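Local coordinates for protein serine protease inhibitor (Thermoanaerobacter tengcongensis, PDB 2PEF) that probably inhibits serine proteases, as serpins do, and is captured here in its latent state, at residues L70-M78 / Q110-A118; L89-F97 / T129-K140. All coordinates share one frame; numbering follows the deposited sequence. Where two conformers were deposited one is given.

Contact 1: residues L70-M78 / Q110-A118; sequences LNKYLYTYM and QIIADYYKA
Tyr115 and Tyr116, consecutive residues near the end of helix 106-116, divide between them the face that helix 67-80 turns toward them, with Asn71 lodged between the two rings. The helices run in roughly the same direction, their short axes 37° apart and 9.4 Å at closest approach. Asn71 serves both tyrosines. Its CB lies over one face of the Tyr115 ring, 4.1 Å from the ring centroid, a CH-pi contact displaced toward the rim. Its amide accepts from the other ring: the hydroxyl OH of Tyr116 donates to OD1 of Asn71 at 2.7 Å, approaching in the ring's own plane but 22° out of the carbonyl plane, with ring and amide almost perpendicular. While OD1 holds that hydroxyl, ND2 extends past CG2 of Ile111 to a second hydrogen bond, with OD1 of Asn47. An amide suits this buried place because it can accept and donate at once.

Tyr75 swings its ring the other way, CG opposite the backbone N (chi1 166°), and packs CB against CD2 of Tyr115 at 3.7 Å. The two rings meet obliquely, and the backbone O of Tyr115 lies at the Tyr75 edge. One turn on, Met78 bends at its last torsion, bringing CE to 3.4 Å from O of Tyr115 and 3.9 Å from CD2 of Tyr116, whose side chain it crosses at about a right angle. The unbranched, flexible thioether lets the methyl turn in between that O and the Tyr116 ring. Leu74 CD1 adds an apolar touch near the hydroxyl end of Tyr116.

This pairs serpin helices D and E beside the central sheet: helix 35-46 adjoins the buried side, Ala43 touching Leu74 and Tyr116, while strand 87-98 meets Met78 through Ile91 and Asn93.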
loop_
_atom_site.group_PDB
_atom_site.type_symbol
_atom_site.label_atom_id
_atom_site.label_comp_id
_atom_site.label_asym_id
_atom_site.label_seq_id
_atom_site.Cartn_x
_atom_site.Cartn_y
_atom_site.Cartn_z
ATOM N N LEU A 70 14.607 11.856 0.734
ATOM C CA LEU A 70 13.503 10.929 0.501
ATOM C C LEU A 70 13.053 10.961 -0.960
ATOM O O LEU A 70 12.740 9.913 -1.531
ATOM C CB LEU A 70 12.322 11.202 1.444
ATOM C CG LEU A 70 11.224 10.127 1.474
ATOM C CD1 LEU A 70 11.728 8.823 2.084
ATOM C CD2 LEU A 70 9.999 10.622 2.222
ATOM N N ASN A 71 13.027 12.159 -1.547
ATOM C CA ASN A 71 12.742 12.336 -2.972
ATOM C C ASN A 71 13.708 11.532 -3.832
ATOM O O ASN A 71 13.291 10.819 -4.749
ATOM C CB ASN A 71 12.836 13.814 -3.379
ATOM C CG ASN A 71 11.685 14.648 -2.863
ATOM O OD1 ASN A 71 10.658 14.125 -2.425
ATOM N ND2 ASN A 71 11.856 15.965 -2.902
ATOM N N LYS A 72 15.001 11.660 -3.530
ATOM C CA LYS A 72 16.035 10.948 -4.277
ATOM C C LYS A 72 15.878 9.438 -4.109
ATOM O O LYS A 72 15.936 8.688 -5.086
ATOM C CB LYS A 72 17.429 11.400 -3.835
ATOM C CG LYS A 72 17.707 12.865 -4.110
ATOM C CD LYS A 72 19.185 13.186 -3.980
ATOM C CE LYS A 72 19.454 14.654 -4.275
ATOM N NZ LYS A 72 19.035 15.539 -3.152
ATOM N N TYR A 73 15.668 9.004 -2.868
ATOM C CA TYR A 73 15.465 7.588 -2.565
ATOM C C TYR A 73 14.270 7.003 -3.318
ATOM O O TYR A 73 14.363 5.934 -3.926
ATOM C CB TYR A 73 15.227 7.395 -1.067
ATOM C CG TYR A 73 16.453 7.273 -0.189
ATOM C CD1 TYR A 73 16.534 7.986 1.010
ATOM C CD2 TYR A 73 17.515 6.434 -0.528
ATOM C CE1 TYR A 73 17.638 7.871 1.842
ATOM C CE2 TYR A 73 18.630 6.314 0.301
ATOM C CZ TYR A 73 18.679 7.033 1.485
ATOM O OH TYR A 73 19.770 6.929 2.314
ATOM N N LEU A 74 13.139 7.704 -3.262
ATOM C CA LEU A 74 11.907 7.201 -3.860
ATOM C C LEU A 74 11.976 7.205 -5.383
ATOM O O LEU A 74 11.535 6.253 -6.031
ATOM C CB LEU A 74 10.694 7.987 -3.354
ATOM C CG LEU A 74 10.312 7.708 -1.897
ATOM C CD1 LEU A 74 9.164 8.596 -1.477
ATOM C CD2 LEU A 74 9.959 6.235 -1.677
ATOM N N TYR A 75 12.548 8.267 -5.944
ATOM C CA TYR A 75 12.808 8.318 -7.374
ATOM C C TYR A 75 13.644 7.114 -7.809
ATOM O O TYR A 75 13.330 6.462 -8.796
ATOM C CB TYR A 75 13.503 9.633 -7.752
ATOM C CG TYR A 75 14.107 9.637 -9.134
ATOM C CD1 TYR A 75 13.308 9.809 -10.263
ATOM C CD2 TYR A 75 15.481 9.476 -9.314
ATOM C CE1 TYR A 75 13.857 9.816 -11.537
ATOM C CE2 TYR A 75 16.042 9.477 -10.587
ATOM C CZ TYR A 75 15.226 9.649 -11.690
ATOM O OH TYR A 75 15.789 9.647 -12.942
ATOM N N THR A 76 14.695 6.813 -7.052
ATOM C CA THR A 76 15.590 5.709 -7.386
ATOM C C THR A 76 14.894 4.363 -7.183
ATOM O O THR A 76 15.028 3.451 -8.011
ATOM C CB THR A 76 16.878 5.776 -6.551
ATOM O OG1 THR A 76 17.428 7.100 -6.637
ATOM C CG2 THR A 76 17.901 4.766 -7.055
ATOM N N TYR A 77 14.145 4.257 -6.089
ATOM C CA TYR A 77 13.392 3.043 -5.784
ATOM C C TYR A 77 12.403 2.713 -6.897
ATOM O O TYR A 77 12.369 1.583 -7.387
ATOM C CB TYR A 77 12.664 3.172 -4.444
ATOM C CG TYR A 77 12.106 1.865 -3.932
ATOM C CD1 TYR A 77 12.949 0.784 -3.666
ATOM C CD2 TYR A 77 10.740 1.710 -3.705
ATOM C CE1 TYR A 77 12.444 -0.421 -3.188
ATOM C CE2 TYR A 77 10.222 0.504 -3.225
ATOM C CZ TYR A 77 11.080 -0.555 -2.972
ATOM O OH TYR A 77 10.572 -1.748 -2.506
ATOM N N MET A 78 11.607 3.706 -7.295
ATOM C CA MET A 78 10.644 3.545 -8.386
ATOM C C MET A 78 11.328 3.198 -9.708
ATOM O O MET A 78 10.830 2.365 -10.475
ATOM C CB MET A 78 9.799 4.808 -8.554
ATOM C CG MET A 78 8.799 5.046 -7.435
ATOM S SD MET A 78 7.677 6.393 -7.839
ATOM C CE MET A 78 8.713 7.809 -7.482
ATOM N N GLN A 110 7.847 21.196 -10.332
ATOM C CA GLN A 110 9.073 20.664 -10.921
ATOM C C GLN A 110 9.561 19.431 -10.165
ATOM O O GLN A 110 9.896 18.416 -10.776
ATOM C CB GLN A 110 10.169 21.732 -10.979
ATOM C CG GLN A 110 11.339 21.379 -11.901
ATOM C CD GLN A 110 10.923 21.180 -13.352
ATOM O OE1 GLN A 110 11.202 20.139 -13.950
ATOM N NE2 GLN A 110 10.251 22.177 -13.924
ATOM N N ILE A 111 9.586 19.521 -8.837
ATOM C CA ILE A 111 9.982 18.396 -7.988
ATOM C C ILE A 111 9.080 17.185 -8.239
ATOM O O ILE A 111 9.560 16.061 -8.417
ATOM C CB ILE A 111 9.963 18.786 -6.488
ATOM C CG1 ILE A 111 11.033 19.846 -6.202
ATOM C CG2 ILE A 111 10.179 17.555 -5.596
ATOM C CD1 ILE A 111 10.800 20.639 -4.932
ATOM N N ILE A 112 7.778 17.438 -8.283
ATOM C CA ILE A 112 6.773 16.399 -8.478
ATOM C C ILE A 112 6.848 15.780 -9.883
ATOM O O ILE A 112 6.755 14.560 -10.032
ATOM C CB ILE A 112 5.361 16.939 -8.092
ATOM C CG1 ILE A 112 4.969 16.462 -6.687
ATOM C CG2 ILE A 112 4.297 16.539 -9.084
ATOM C CD1 ILE A 112 5.908 16.905 -5.578
ATOM N N ALA A 113 7.042 16.617 -10.899
ATOM C CA ALA A 113 7.235 16.128 -12.266
ATOM C C ALA A 113 8.543 15.349 -12.406
ATOM O O ALA A 113 8.585 14.307 -13.069
ATOM C CB ALA A 113 7.195 17.282 -13.261
ATOM N N ASP A 114 9.601 15.852 -11.776
ATOM C CA ASP A 114 10.937 15.270 -11.920
ATOM C C ASP A 114 11.158 13.980 -11.138
ATOM O O ASP A 114 11.626 12.992 -11.699
ATOM C CB ASP A 114 12.025 16.289 -11.563
ATOM C CG ASP A 114 12.250 17.321 -12.659
ATOM O OD1 ASP A 114 11.807 17.101 -13.806
ATOM O OD2 ASP A 114 12.884 18.357 -12.369
ATOM N N TYR A 115 10.836 14.001 -9.846
ATOM C CA TYR A 115 11.089 12.863 -8.961
ATOM C C TYR A 115 9.955 11.841 -8.929
ATOM O O TYR A 115 10.187 10.664 -8.653
ATOM C CB TYR A 115 11.376 13.350 -7.539
ATOM C CG TYR A 115 12.735 13.992 -7.379
ATOM C CD1 TYR A 115 12.915 15.356 -7.602
ATOM C CD2 TYR A 115 13.842 13.231 -7.009
ATOM C CE1 TYR A 115 14.169 15.947 -7.455
ATOM C CE2 TYR A 115 15.096 13.809 -6.854
ATOM C CZ TYR A 115 15.254 15.165 -7.082
ATOM O OH TYR A 115 16.493 15.742 -6.936
ATOM N N TYR A 116 8.734 12.295 -9.203
ATOM C CA TYR A 116 7.556 11.436 -9.064
ATOM C C TYR A 116 6.817 11.198 -10.376
ATOM O O TYR A 116 5.810 10.485 -10.399
ATOM C CB TYR A 116 6.607 12.006 -8.002
ATOM C CG TYR A 116 7.232 12.017 -6.629
ATOM C CD1 TYR A 116 7.978 13.110 -6.194
ATOM C CD2 TYR A 116 7.112 10.917 -5.777
ATOM C CE1 TYR A 116 8.576 13.126 -4.937
ATOM C CE2 TYR A 116 7.711 10.920 -4.511
ATOM C CZ TYR A 116 8.442 12.028 -4.101
ATOM O OH TYR A 116 9.043 12.048 -2.858
ATOM N N LYS A 117 7.326 11.786 -11.456
ATOM C CA LYS A 117 6.738 11.649 -12.794
ATOM C C LYS A 117 5.230 11.888 -12.774
ATOM O O LYS A 117 4.471 11.192 -13.457
ATOM C CB LYS A 117 7.040 10.262 -13.376
ATOM C CG LYS A 117 8.514 9.949 -13.536
ATOM C CD LYS A 117 8.706 8.602 -14.208
ATOM C CE LYS A 117 10.178 8.291 -14.399
ATOM N N ALA A 118 4.798 12.877 -11.996
ATOM C CA ALA A 118 3.374 13.096 -11.788
ATOM C C ALA A 118 2.698 13.805 -12.954
ATOM O O ALA A 118 3.203 14.801 -13.477
ATOM C CB ALA A 118 3.124 13.841 -10.491
#

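Contact 2: residues L89-F97 / T129-K140; sequences LTIANSIWF and TVSDINNWVKSK
Aromatic contacts dominate where Trp96 and Trp136 meet between strand 87-98 and helix 127-140, whose segments run nearly antiparallel. The edge of Trp96 is directed at the face of Trp136 in an offset edge-to-face pair, planes at 87°, with CZ2 of Trp96 lying 3.8 Å from CB of Trp136. Broad, rigid indoles suit this position because they span the gap between strand and helix.

Two CH-pi contacts form. CG1 of Ile133 sits squarely over the six-membered ring of Trp96, 3.5 Å from its centroid, placed there by a chi1 of -67°, anti to the carbonyl carbon. Ser94, small enough to lie against an indole face, sets CB 3.8 Å from the centroid of the Trp136 six-membered ring. Its OG lies over the same face toward the rim; Lys140 CG, one turn along the helix, packs over the opposite face.

Aliphatic packing continues at Ala92, whose CB rests 3.6 Å from CG of Lys140 and also meets CZ2 of Trp136.

Polar links are few. NE1 of Trp96 donates to OG of Ser94 at 2.9 Å within the strand, a bent bond (138° at the hydrogen) with OG out of the indole plane, whereas NE1 of Trp136 turns to Asp119. A water donates to O of Lys140 at 2.6 Å and makes a longer bond, 3.3 Å, with OG1 of Thr90.

This is serpin helix F packed across sheet A, whose second strand, 87-98, lies between strands 119-123 and 158-169; Phe121 of the former stacks on Trp96 and meets Trp136 nearly perpendicularly.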
loop_
_atom_site.group_PDB
_atom_site.type_symbol
_atom_site.label_atom_id
_atom_site.label_comp_id
_atom_site.label_asym_id
_atom_site.label_seq_id
_atom_site.Cartn_x
_atom_site.Cartn_y
_atom_site.Cartn_z
ATOM N N LEU A 89 4.796 -4.456 -12.277
ATOM C CA LEU A 89 4.512 -3.481 -11.236
ATOM C C LEU A 89 4.652 -2.085 -11.828
ATOM O O LEU A 89 5.739 -1.688 -12.258
ATOM C CB LEU A 89 5.430 -3.674 -10.016
ATOM C CG LEU A 89 5.183 -2.785 -8.786
ATOM C CD1 LEU A 89 3.795 -2.987 -8.193
ATOM C CD2 LEU A 89 6.227 -3.026 -7.718
ATOM N N THR A 90 3.537 -1.359 -11.888
ATOM C CA THR A 90 3.550 0.008 -12.408
ATOM C C THR A 90 3.050 0.984 -11.351
ATOM O O THR A 90 2.174 0.651 -10.547
ATOM C CB THR A 90 2.727 0.170 -13.710
ATOM O OG1 THR A 90 1.399 -0.326 -13.510
ATOM C CG2 THR A 90 3.383 -0.582 -14.874
ATOM N N ILE A 91 3.632 2.181 -11.355
ATOM C CA ILE A 91 3.304 3.223 -10.384
ATOM C C ILE A 91 2.905 4.496 -11.126
ATOM O O ILE A 91 3.519 4.855 -12.130
ATOM C CB ILE A 91 4.504 3.513 -9.441
ATOM C CG1 ILE A 91 4.872 2.254 -8.645
ATOM C CG2 ILE A 91 4.198 4.683 -8.502
ATOM C CD1 ILE A 91 6.254 2.285 -8.012
ATOM N N ALA A 92 1.869 5.170 -10.630
ATOM C CA ALA A 92 1.384 6.393 -11.256
ATOM C C ALA A 92 1.063 7.436 -10.205
ATOM O O ALA A 92 0.455 7.139 -9.173
ATOM C CB ALA A 92 0.167 6.114 -12.121
ATOM N N ASN A 93 1.496 8.659 -10.474
ATOM C CA ASN A 93 1.247 9.774 -9.580
ATOM C C ASN A 93 0.568 10.895 -10.339
ATOM O O ASN A 93 0.856 11.112 -11.516
ATOM C CB ASN A 93 2.556 10.262 -8.972
ATOM C CG ASN A 93 3.209 9.214 -8.095
ATOM O OD1 ASN A 93 2.622 8.766 -7.111
ATOM N ND2 ASN A 93 4.412 8.800 -8.461
ATOM N N SER A 94 -0.342 11.594 -9.667
ATOM C CA SER A 94 -0.978 12.764 -10.255
ATOM C C SER A 94 -1.325 13.829 -9.228
ATOM O O SER A 94 -1.501 13.539 -8.042
ATOM C CB SER A 94 -2.224 12.371 -11.065
ATOM O OG SER A 94 -3.190 11.741 -10.253
ATOM N N ILE A 95 -1.389 15.068 -9.706
ATOM C CA ILE A 95 -1.882 16.199 -8.935
ATOM C C ILE A 95 -3.030 16.776 -9.748
ATOM O O ILE A 95 -2.957 16.846 -10.981
ATOM C CB ILE A 95 -0.796 17.305 -8.747
ATOM C CG1 ILE A 95 0.581 16.704 -8.415
ATOM C CG2 ILE A 95 -1.248 18.359 -7.719
ATOM C CD1 ILE A 95 0.691 15.991 -7.074
ATOM N N TRP A 96 -4.096 17.151 -9.050
ATOM C CA TRP A 96 -5.255 17.789 -9.658
ATOM C C TRP A 96 -5.506 19.068 -8.876
ATOM O O TRP A 96 -5.663 19.027 -7.657
ATOM C CB TRP A 96 -6.485 16.874 -9.559
ATOM C CG TRP A 96 -6.292 15.507 -10.158
ATOM C CD1 TRP A 96 -5.561 14.476 -9.639
ATOM C CD2 TRP A 96 -6.861 15.021 -11.378
ATOM N NE1 TRP A 96 -5.624 13.381 -10.469
ATOM C CE2 TRP A 96 -6.421 13.686 -11.543
ATOM C CE3 TRP A 96 -7.704 15.581 -12.348
ATOM C CZ2 TRP A 96 -6.789 12.906 -12.641
ATOM C CZ3 TRP A 96 -8.070 14.805 -13.442
ATOM C CH2 TRP A 96 -7.613 13.480 -13.576
ATOM N N PHE A 97 -5.509 20.204 -9.569
ATOM C CA PHE A 97 -5.750 21.485 -8.906
ATOM C C PHE A 97 -6.801 22.338 -9.615
ATOM O O PHE A 97 -6.920 22.302 -10.843
ATOM C CB PHE A 97 -4.444 22.267 -8.677
ATOM C CG PHE A 97 -3.784 22.755 -9.940
ATOM C CD1 PHE A 97 -4.117 23.992 -10.483
ATOM C CD2 PHE A 97 -2.818 21.983 -10.579
ATOM C CE1 PHE A 97 -3.505 24.451 -11.649
ATOM C CE2 PHE A 97 -2.200 22.437 -11.746
ATOM C CZ PHE A 97 -2.544 23.671 -12.279
ATOM N N THR A 129 -14.722 16.613 -13.580
ATOM C CA THR A 129 -13.443 16.338 -12.932
ATOM C C THR A 129 -13.493 15.003 -12.190
ATOM O O THR A 129 -12.517 14.251 -12.195
ATOM C CB THR A 129 -13.039 17.467 -11.961
ATOM O OG1 THR A 129 -13.149 18.735 -12.623
ATOM C CG2 THR A 129 -11.607 17.273 -11.472
ATOM N N VAL A 130 -14.632 14.716 -11.557
ATOM C CA VAL A 130 -14.867 13.430 -10.896
ATOM C C VAL A 130 -14.682 12.285 -11.892
ATOM O O VAL A 130 -13.987 11.314 -11.605
ATOM C CB VAL A 130 -16.282 13.366 -10.246
ATOM C CG1 VAL A 130 -16.583 11.970 -9.722
ATOM C CG2 VAL A 130 -16.409 14.390 -9.123
ATOM N N SER A 131 -15.292 12.423 -13.068
ATOM C CA SER A 131 -15.166 11.428 -14.130
ATOM C C SER A 131 -13.707 11.253 -14.548
ATOM O O SER A 131 -13.225 10.126 -14.687
ATOM C CB SER A 131 -16.020 11.816 -15.340
ATOM O OG SER A 131 -17.395 11.883 -15.003
ATOM N N ASP A 132 -13.007 12.372 -14.734
ATOM C CA ASP A 132 -11.600 12.357 -15.139
ATOM C C ASP A 132 -10.711 11.644 -14.127
ATOM O O ASP A 132 -9.863 10.831 -14.499
ATOM C CB ASP A 132 -11.082 13.780 -15.351
ATOM C CG ASP A 132 -11.666 14.438 -16.585
ATOM O OD1 ASP A 132 -12.106 13.714 -17.503
ATOM O OD2 ASP A 132 -11.673 15.685 -16.637
ATOM N N ILE A 133 -10.906 11.965 -12.850
ATOM C CA ILE A 133 -10.120 11.361 -11.775
ATOM C C ILE A 133 -10.349 9.849 -11.711
ATOM O O ILE A 133 -9.392 9.069 -11.685
ATOM C CB ILE A 133 -10.420 12.022 -10.409
ATOM C CG1 ILE A 133 -9.914 13.467 -10.404
ATOM C CG2 ILE A 133 -9.784 11.223 -9.277
ATOM C CD1 ILE A 133 -10.461 14.326 -9.255
ATOM N N ASN A 134 -11.617 9.443 -11.710
ATOM C CA ASN A 134 -11.966 8.028 -11.668
ATOM C C ASN A 134 -11.492 7.244 -12.886
ATOM O O ASN A 134 -11.089 6.086 -12.762
ATOM C CB ASN A 134 -13.465 7.844 -11.447
ATOM C CG ASN A 134 -13.888 8.217 -10.042
ATOM O OD1 ASN A 134 -13.084 8.181 -9.110
ATOM N ND2 ASN A 134 -15.155 8.580 -9.882
ATOM N N ASN A 135 -11.536 7.876 -14.057
ATOM C CA ASN A 135 -10.971 7.272 -15.263
ATOM C C ASN A 135 -9.460 7.089 -15.163
ATOM O O ASN A 135 -8.915 6.077 -15.628
ATOM C CB ASN A 135 -11.359 8.076 -16.504
ATOM C CG ASN A 135 -12.790 7.822 -16.927
ATOM O OD1 ASN A 135 -13.266 6.684 -16.887
ATOM N ND2 ASN A 135 -13.486 8.876 -17.332
ATOM N N TRP A 136 -8.802 8.051 -14.517
ATOM C CA TRP A 136 -7.368 7.987 -14.292
ATOM C C TRP A 136 -7.032 6.832 -13.354
ATOM O O TRP A 136 -6.199 6.001 -13.687
ATOM C CB TRP A 136 -6.846 9.320 -13.742
ATOM C CG TRP A 136 -5.355 9.401 -13.638
ATOM C CD1 TRP A 136 -4.489 9.851 -14.595
ATOM C CD2 TRP A 136 -4.549 9.039 -12.508
ATOM N NE1 TRP A 136 -3.199 9.787 -14.134
ATOM C CE2 TRP A 136 -3.205 9.294 -12.856
ATOM C CE3 TRP A 136 -4.833 8.524 -11.238
ATOM C CZ2 TRP A 136 -2.144 9.045 -11.980
ATOM C CZ3 TRP A 136 -3.773 8.276 -10.363
ATOM C CH2 TRP A 136 -2.448 8.542 -10.741
ATOM N N VAL A 137 -7.709 6.757 -12.207
ATOM C CA VAL A 137 -7.458 5.658 -11.260
ATOM C C VAL A 137 -7.793 4.284 -11.862
ATOM O O VAL A 137 -7.042 3.322 -11.679
ATOM C CB VAL A 137 -8.139 5.863 -9.865
ATOM C CG1 VAL A 137 -7.639 7.140 -9.197
ATOM C CG2 VAL A 137 -9.653 5.868 -9.968
ATOM N N LYS A 138 -8.889 4.208 -12.614
ATOM C CA LYS A 138 -9.260 2.968 -13.290
ATOM C C LYS A 138 -8.173 2.526 -14.269
ATOM O O LYS A 138 -7.838 1.346 -14.326
ATOM C CB LYS A 138 -10.604 3.109 -14.011
ATOM C CG LYS A 138 -11.241 1.784 -14.390
ATOM C CD LYS A 138 -12.556 1.979 -15.135
ATOM C CE LYS A 138 -13.246 0.646 -15.376
ATOM N N SER A 139 -7.629 3.473 -15.035
ATOM C CA SER A 139 -6.587 3.158 -16.019
ATOM C C SER A 139 -5.286 2.708 -15.354
ATOM O O SER A 139 -4.679 1.711 -15.764
ATOM C CB SER A 139 -6.308 4.364 -16.921
ATOM O OG SER A 139 -5.207 4.102 -17.780
ATOM N N LYS A 140 -4.868 3.447 -14.329
ATOM C CA LYS A 140 -3.573 3.220 -13.686
ATOM C C LYS A 140 -3.543 1.985 -12.784
ATOM O O LYS A 140 -2.463 1.507 -12.413
ATOM C CB LYS A 140 -3.120 4.472 -12.918
ATOM C CG LYS A 140 -3.027 5.749 -13.756
ATOM C CD LYS A 140 -2.087 5.599 -14.944
ATOM C CE LYS A 140 -1.915 6.914 -15.678
ATOM N NZ LYS A 140 -1.238 6.715 -16.990
HETATM O O HOH W 1 -0.021 2.320 -12.165
#

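How the contacts relate
From the N terminus the chain passes through helix 67-80, strand 87-98, helix 106-116 and helix 127-140, so the segments alternate and the two contacts cross. Contact 1 closes a loop when helix 106-116 returns to helix 67-80; strand 87-98 lies within that loop, and contact 2 closes only later, when helix 127-140 packs on the strand. The two centres are about 17 Å apart, yet they touch directly: O of Tyr116 probably accepts a hydrogen bond from ND2 of Asn93, whose OD1 is held by Asn162, and Ile112 packs on Ile95. Strand 87-98 thus has the helix pair on one side and helix 127-140 on the other, joining three helices of the serpin fold.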